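Local coordinates for actin-binding protein (Saccharomyces cerevisiae, PDB 1HQZ) that binds actin filaments through this N-terminal cofilin-homology domain and regulates actin assembly by the Arp2/3 complex, at residues L3-D7 with K94-S98. Sequence-based numbering, arbitrary orientation.
Sequences LEPID and KTRAS
Glu4 and Ser98 pin the N-terminal arm of this ADF/cofilin-homology domain to the first turns of helix 93-110. The tight part centres on the buried Ser98 hydroxyl. Ser98 OG accepts a hydrogen bond from Glu4 N at 3.1 Å, with an N-H...O angle of 155°, and donates its own proton to Lys94 O, one turn back in the helix. Being anti to the carbonyl carbon (chi1 -58°), OG sits where it can serve both bonds. CB of Leu3, 3.4 Å from Ser98 OG, and CB of Glu4 crowd the same oxygen, while Ser98 CB packs 3.4 Å from Glu4 O, which accepts a hydrogen bond from Asn102 ND2 farther along the helix.

The exposed Lys94 side is looser. The Glu4 side chain extends along the helix surface and crosses Lys94 at roughly a right angle, its carboxylate lying over the Lys94 CB. The extended lysine chain carries Lys94 NZ off to 5.4 Å from Glu4 OE2, which suggests long-range attraction at most; Lys41 NZ forms a long, weak ion pair with OE2. Thr95 is the close exception: it runs beside Glu4 with OG1 hydrogen-bonded to Pro92 O, so the atom meeting Glu4 OE1, at 3.2 Å, is the Thr95 methyl CG2.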
ATOM      1  N   LEU A   3      20.732   5.463  -7.430  1.00 71.60           N
ATOM      2  CA  LEU A   3      19.514   5.041  -8.178  1.00 71.44           C
ATOM      3  C   LEU A   3      18.453   6.141  -8.212  1.00 72.07           C
ATOM      4  O   LEU A   3      18.775   7.323  -8.091  1.00 73.70           O
ATOM      5  CB  LEU A   3      18.944   3.758  -7.561  1.00 71.71           C
ATOM      6  CG  LEU A   3      19.195   3.518  -6.069  1.00 70.65           C
ATOM      7  CD1 LEU A   3      18.597   4.652  -5.255  1.00 70.49           C
ATOM      8  CD2 LEU A   3      18.598   2.181  -5.658  1.00 69.85           C
ATOM      9  N   GLU A   4      17.190   5.755  -8.378  1.00 71.15           N
ATOM     10  CA  GLU A   4      16.096   6.721  -8.445  1.00 70.06           C
ATOM     11  C   GLU A   4      15.281   6.702  -7.150  1.00 69.74           C
ATOM     12  O   GLU A   4      14.325   5.940  -7.019  1.00 70.53           O
ATOM     13  CB  GLU A   4      15.205   6.386  -9.642  1.00 69.84           C
ATOM     14  CG  GLU A   4      14.464   7.565 -10.242  1.00 71.29           C
ATOM     15  CD  GLU A   4      13.874   7.244 -11.607  1.00 72.27           C
ATOM     16  OE1 GLU A   4      12.931   6.426 -11.680  1.00 72.56           O
ATOM     17  OE2 GLU A   4      14.360   7.803 -12.612  1.00 72.68           O
ATOM     18  N   PRO A   5      15.656   7.549  -6.172  1.00 68.75           N
ATOM     19  CA  PRO A   5      14.978   7.644  -4.872  1.00 67.19           C
ATOM     20  C   PRO A   5      13.509   8.023  -4.997  1.00 65.22           C
ATOM     21  O   PRO A   5      13.127   8.764  -5.904  1.00 65.72           O
ATOM     22  CB  PRO A   5      15.781   8.718  -4.139  1.00 68.26           C
ATOM     23  CG  PRO A   5      17.138   8.628  -4.770  1.00 68.76           C
ATOM     24  CD  PRO A   5      16.792   8.483  -6.227  1.00 68.42           C
ATOM     25  N   ILE A   6      12.689   7.519  -4.081  1.00 62.24           N
ATOM     26  CA  ILE A   6      11.266   7.818  -4.106  1.00 58.94           C
ATOM     27  C   ILE A   6      10.995   9.141  -3.408  1.00 57.29           C
ATOM     28  O   ILE A   6      11.656   9.486  -2.432  1.00 55.88           O
ATOM     29  CB  ILE A   6      10.431   6.725  -3.395  1.00 58.81           C
ATOM     30  CG1 ILE A   6       8.941   7.061  -3.512  1.00 57.34           C
ATOM     31  CG2 ILE A   6      10.827   6.635  -1.921  1.00 57.89           C
ATOM     32  CD1 ILE A   6       8.021   6.083  -2.817  1.00 57.87           C
ATOM     33  N   ASP A   7      10.016   9.879  -3.910  1.00 55.45           N
ATOM     34  CA  ASP A   7       9.667  11.147  -3.295  1.00 54.93           C
ATOM     35  C   ASP A   7       8.267  11.083  -2.714  1.00 52.81           C
ATOM     36  O   ASP A   7       7.283  11.100  -3.451  1.00 50.68           O
ATOM     37  CB  ASP A   7       9.764  12.287  -4.317  1.00 55.88           C
ATOM     38  CG  ASP A   7       9.077  13.557  -3.841  1.00 57.84           C
ATOM     39  OD1 ASP A   7       9.088  13.830  -2.616  1.00 58.05           O
ATOM     40  OD2 ASP A   7       8.534  14.289  -4.697  1.00 59.41           O
ATOM     41  N   LYS A  94      13.859   2.054 -14.755  1.00 48.74           N
ATOM     42  CA  LYS A  94      14.531   2.654 -13.615  1.00 48.86           C
ATOM     43  C   LYS A  94      13.760   2.625 -12.303  1.00 47.90           C
ATOM     44  O   LYS A  94      14.365   2.519 -11.240  1.00 48.07           O
ATOM     45  CB  LYS A  94      14.927   4.090 -13.949  1.00 50.95           C
ATOM     46  CG  LYS A  94      15.917   4.194 -15.095  1.00 52.47           C
ATOM     47  CD  LYS A  94      16.274   5.642 -15.380  1.00 55.43           C
ATOM     48  CE  LYS A  94      17.206   5.751 -16.579  1.00 59.02           C
ATOM     49  NZ  LYS A  94      17.523   7.173 -16.924  1.00 58.54           N
ATOM     50  N   THR A  95      12.436   2.727 -12.363  1.00 46.90           N
ATOM     51  CA  THR A  95      11.643   2.705 -11.136  1.00 46.26           C
ATOM     52  C   THR A  95      11.561   1.279 -10.585  1.00 44.39           C
ATOM     53  O   THR A  95      11.522   1.073  -9.373  1.00 43.78           O
ATOM     54  CB  THR A  95      10.212   3.263 -11.361  1.00 47.17           C
ATOM     55  OG1 THR A  95       9.504   2.426 -12.282  1.00 51.95           O
ATOM     56  CG2 THR A  95      10.272   4.672 -11.919  1.00 47.34           C
ATOM     57  N   ARG A  96      11.535   0.296 -11.477  1.00 43.96           N
ATOM     58  CA  ARG A  96      11.483  -1.100 -11.059  1.00 41.09           C
ATOM     59  C   ARG A  96      12.817  -1.501 -10.443  1.00 42.30           C
ATOM     60  O   ARG A  96      12.873  -2.344  -9.545  1.00 41.02           O
ATOM     61  CB  ARG A  96      11.187  -2.011 -12.251  1.00 42.08           C
ATOM     62  CG  ARG A  96       9.725  -2.055 -12.648  1.00 42.44           C
ATOM     63  CD  ARG A  96       9.485  -3.083 -13.738  1.00 43.88           C
ATOM     64  NE  ARG A  96      10.010  -2.635 -15.023  1.00 46.20           N
ATOM     65  CZ  ARG A  96      10.919  -3.288 -15.737  1.00 46.71           C
ATOM     66  NH1 ARG A  96      11.416  -4.433 -15.298  1.00 47.28           N
ATOM     67  NH2 ARG A  96      11.329  -2.791 -16.895  1.00 46.79           N
ATOM     68  N   ALA A  97      13.894  -0.890 -10.928  1.00 41.36           N
ATOM     69  CA  ALA A  97      15.227  -1.193 -10.427  1.00 41.15           C
ATOM     70  C   ALA A  97      15.461  -0.560  -9.063  1.00 42.11           C
ATOM     71  O   ALA A  97      16.364  -0.965  -8.330  1.00 44.04           O
ATOM     72  CB  ALA A  97      16.272  -0.708 -11.411  1.00 39.28           C
ATOM     73  N   SER A  98      14.641   0.426  -8.713  1.00 41.87           N
ATOM     74  CA  SER A  98      14.789   1.104  -7.428  1.00 42.45           C
ATOM     75  C   SER A  98      13.726   0.664  -6.436  1.00 41.42           C
ATOM     76  O   SER A  98      13.735   1.085  -5.280  1.00 43.43           O
ATOM     77  CB  SER A  98      14.714   2.624  -7.626  1.00 42.35           C
ATOM     78  OG  SER A  98      15.721   3.067  -8.521  1.00 43.33           O
TER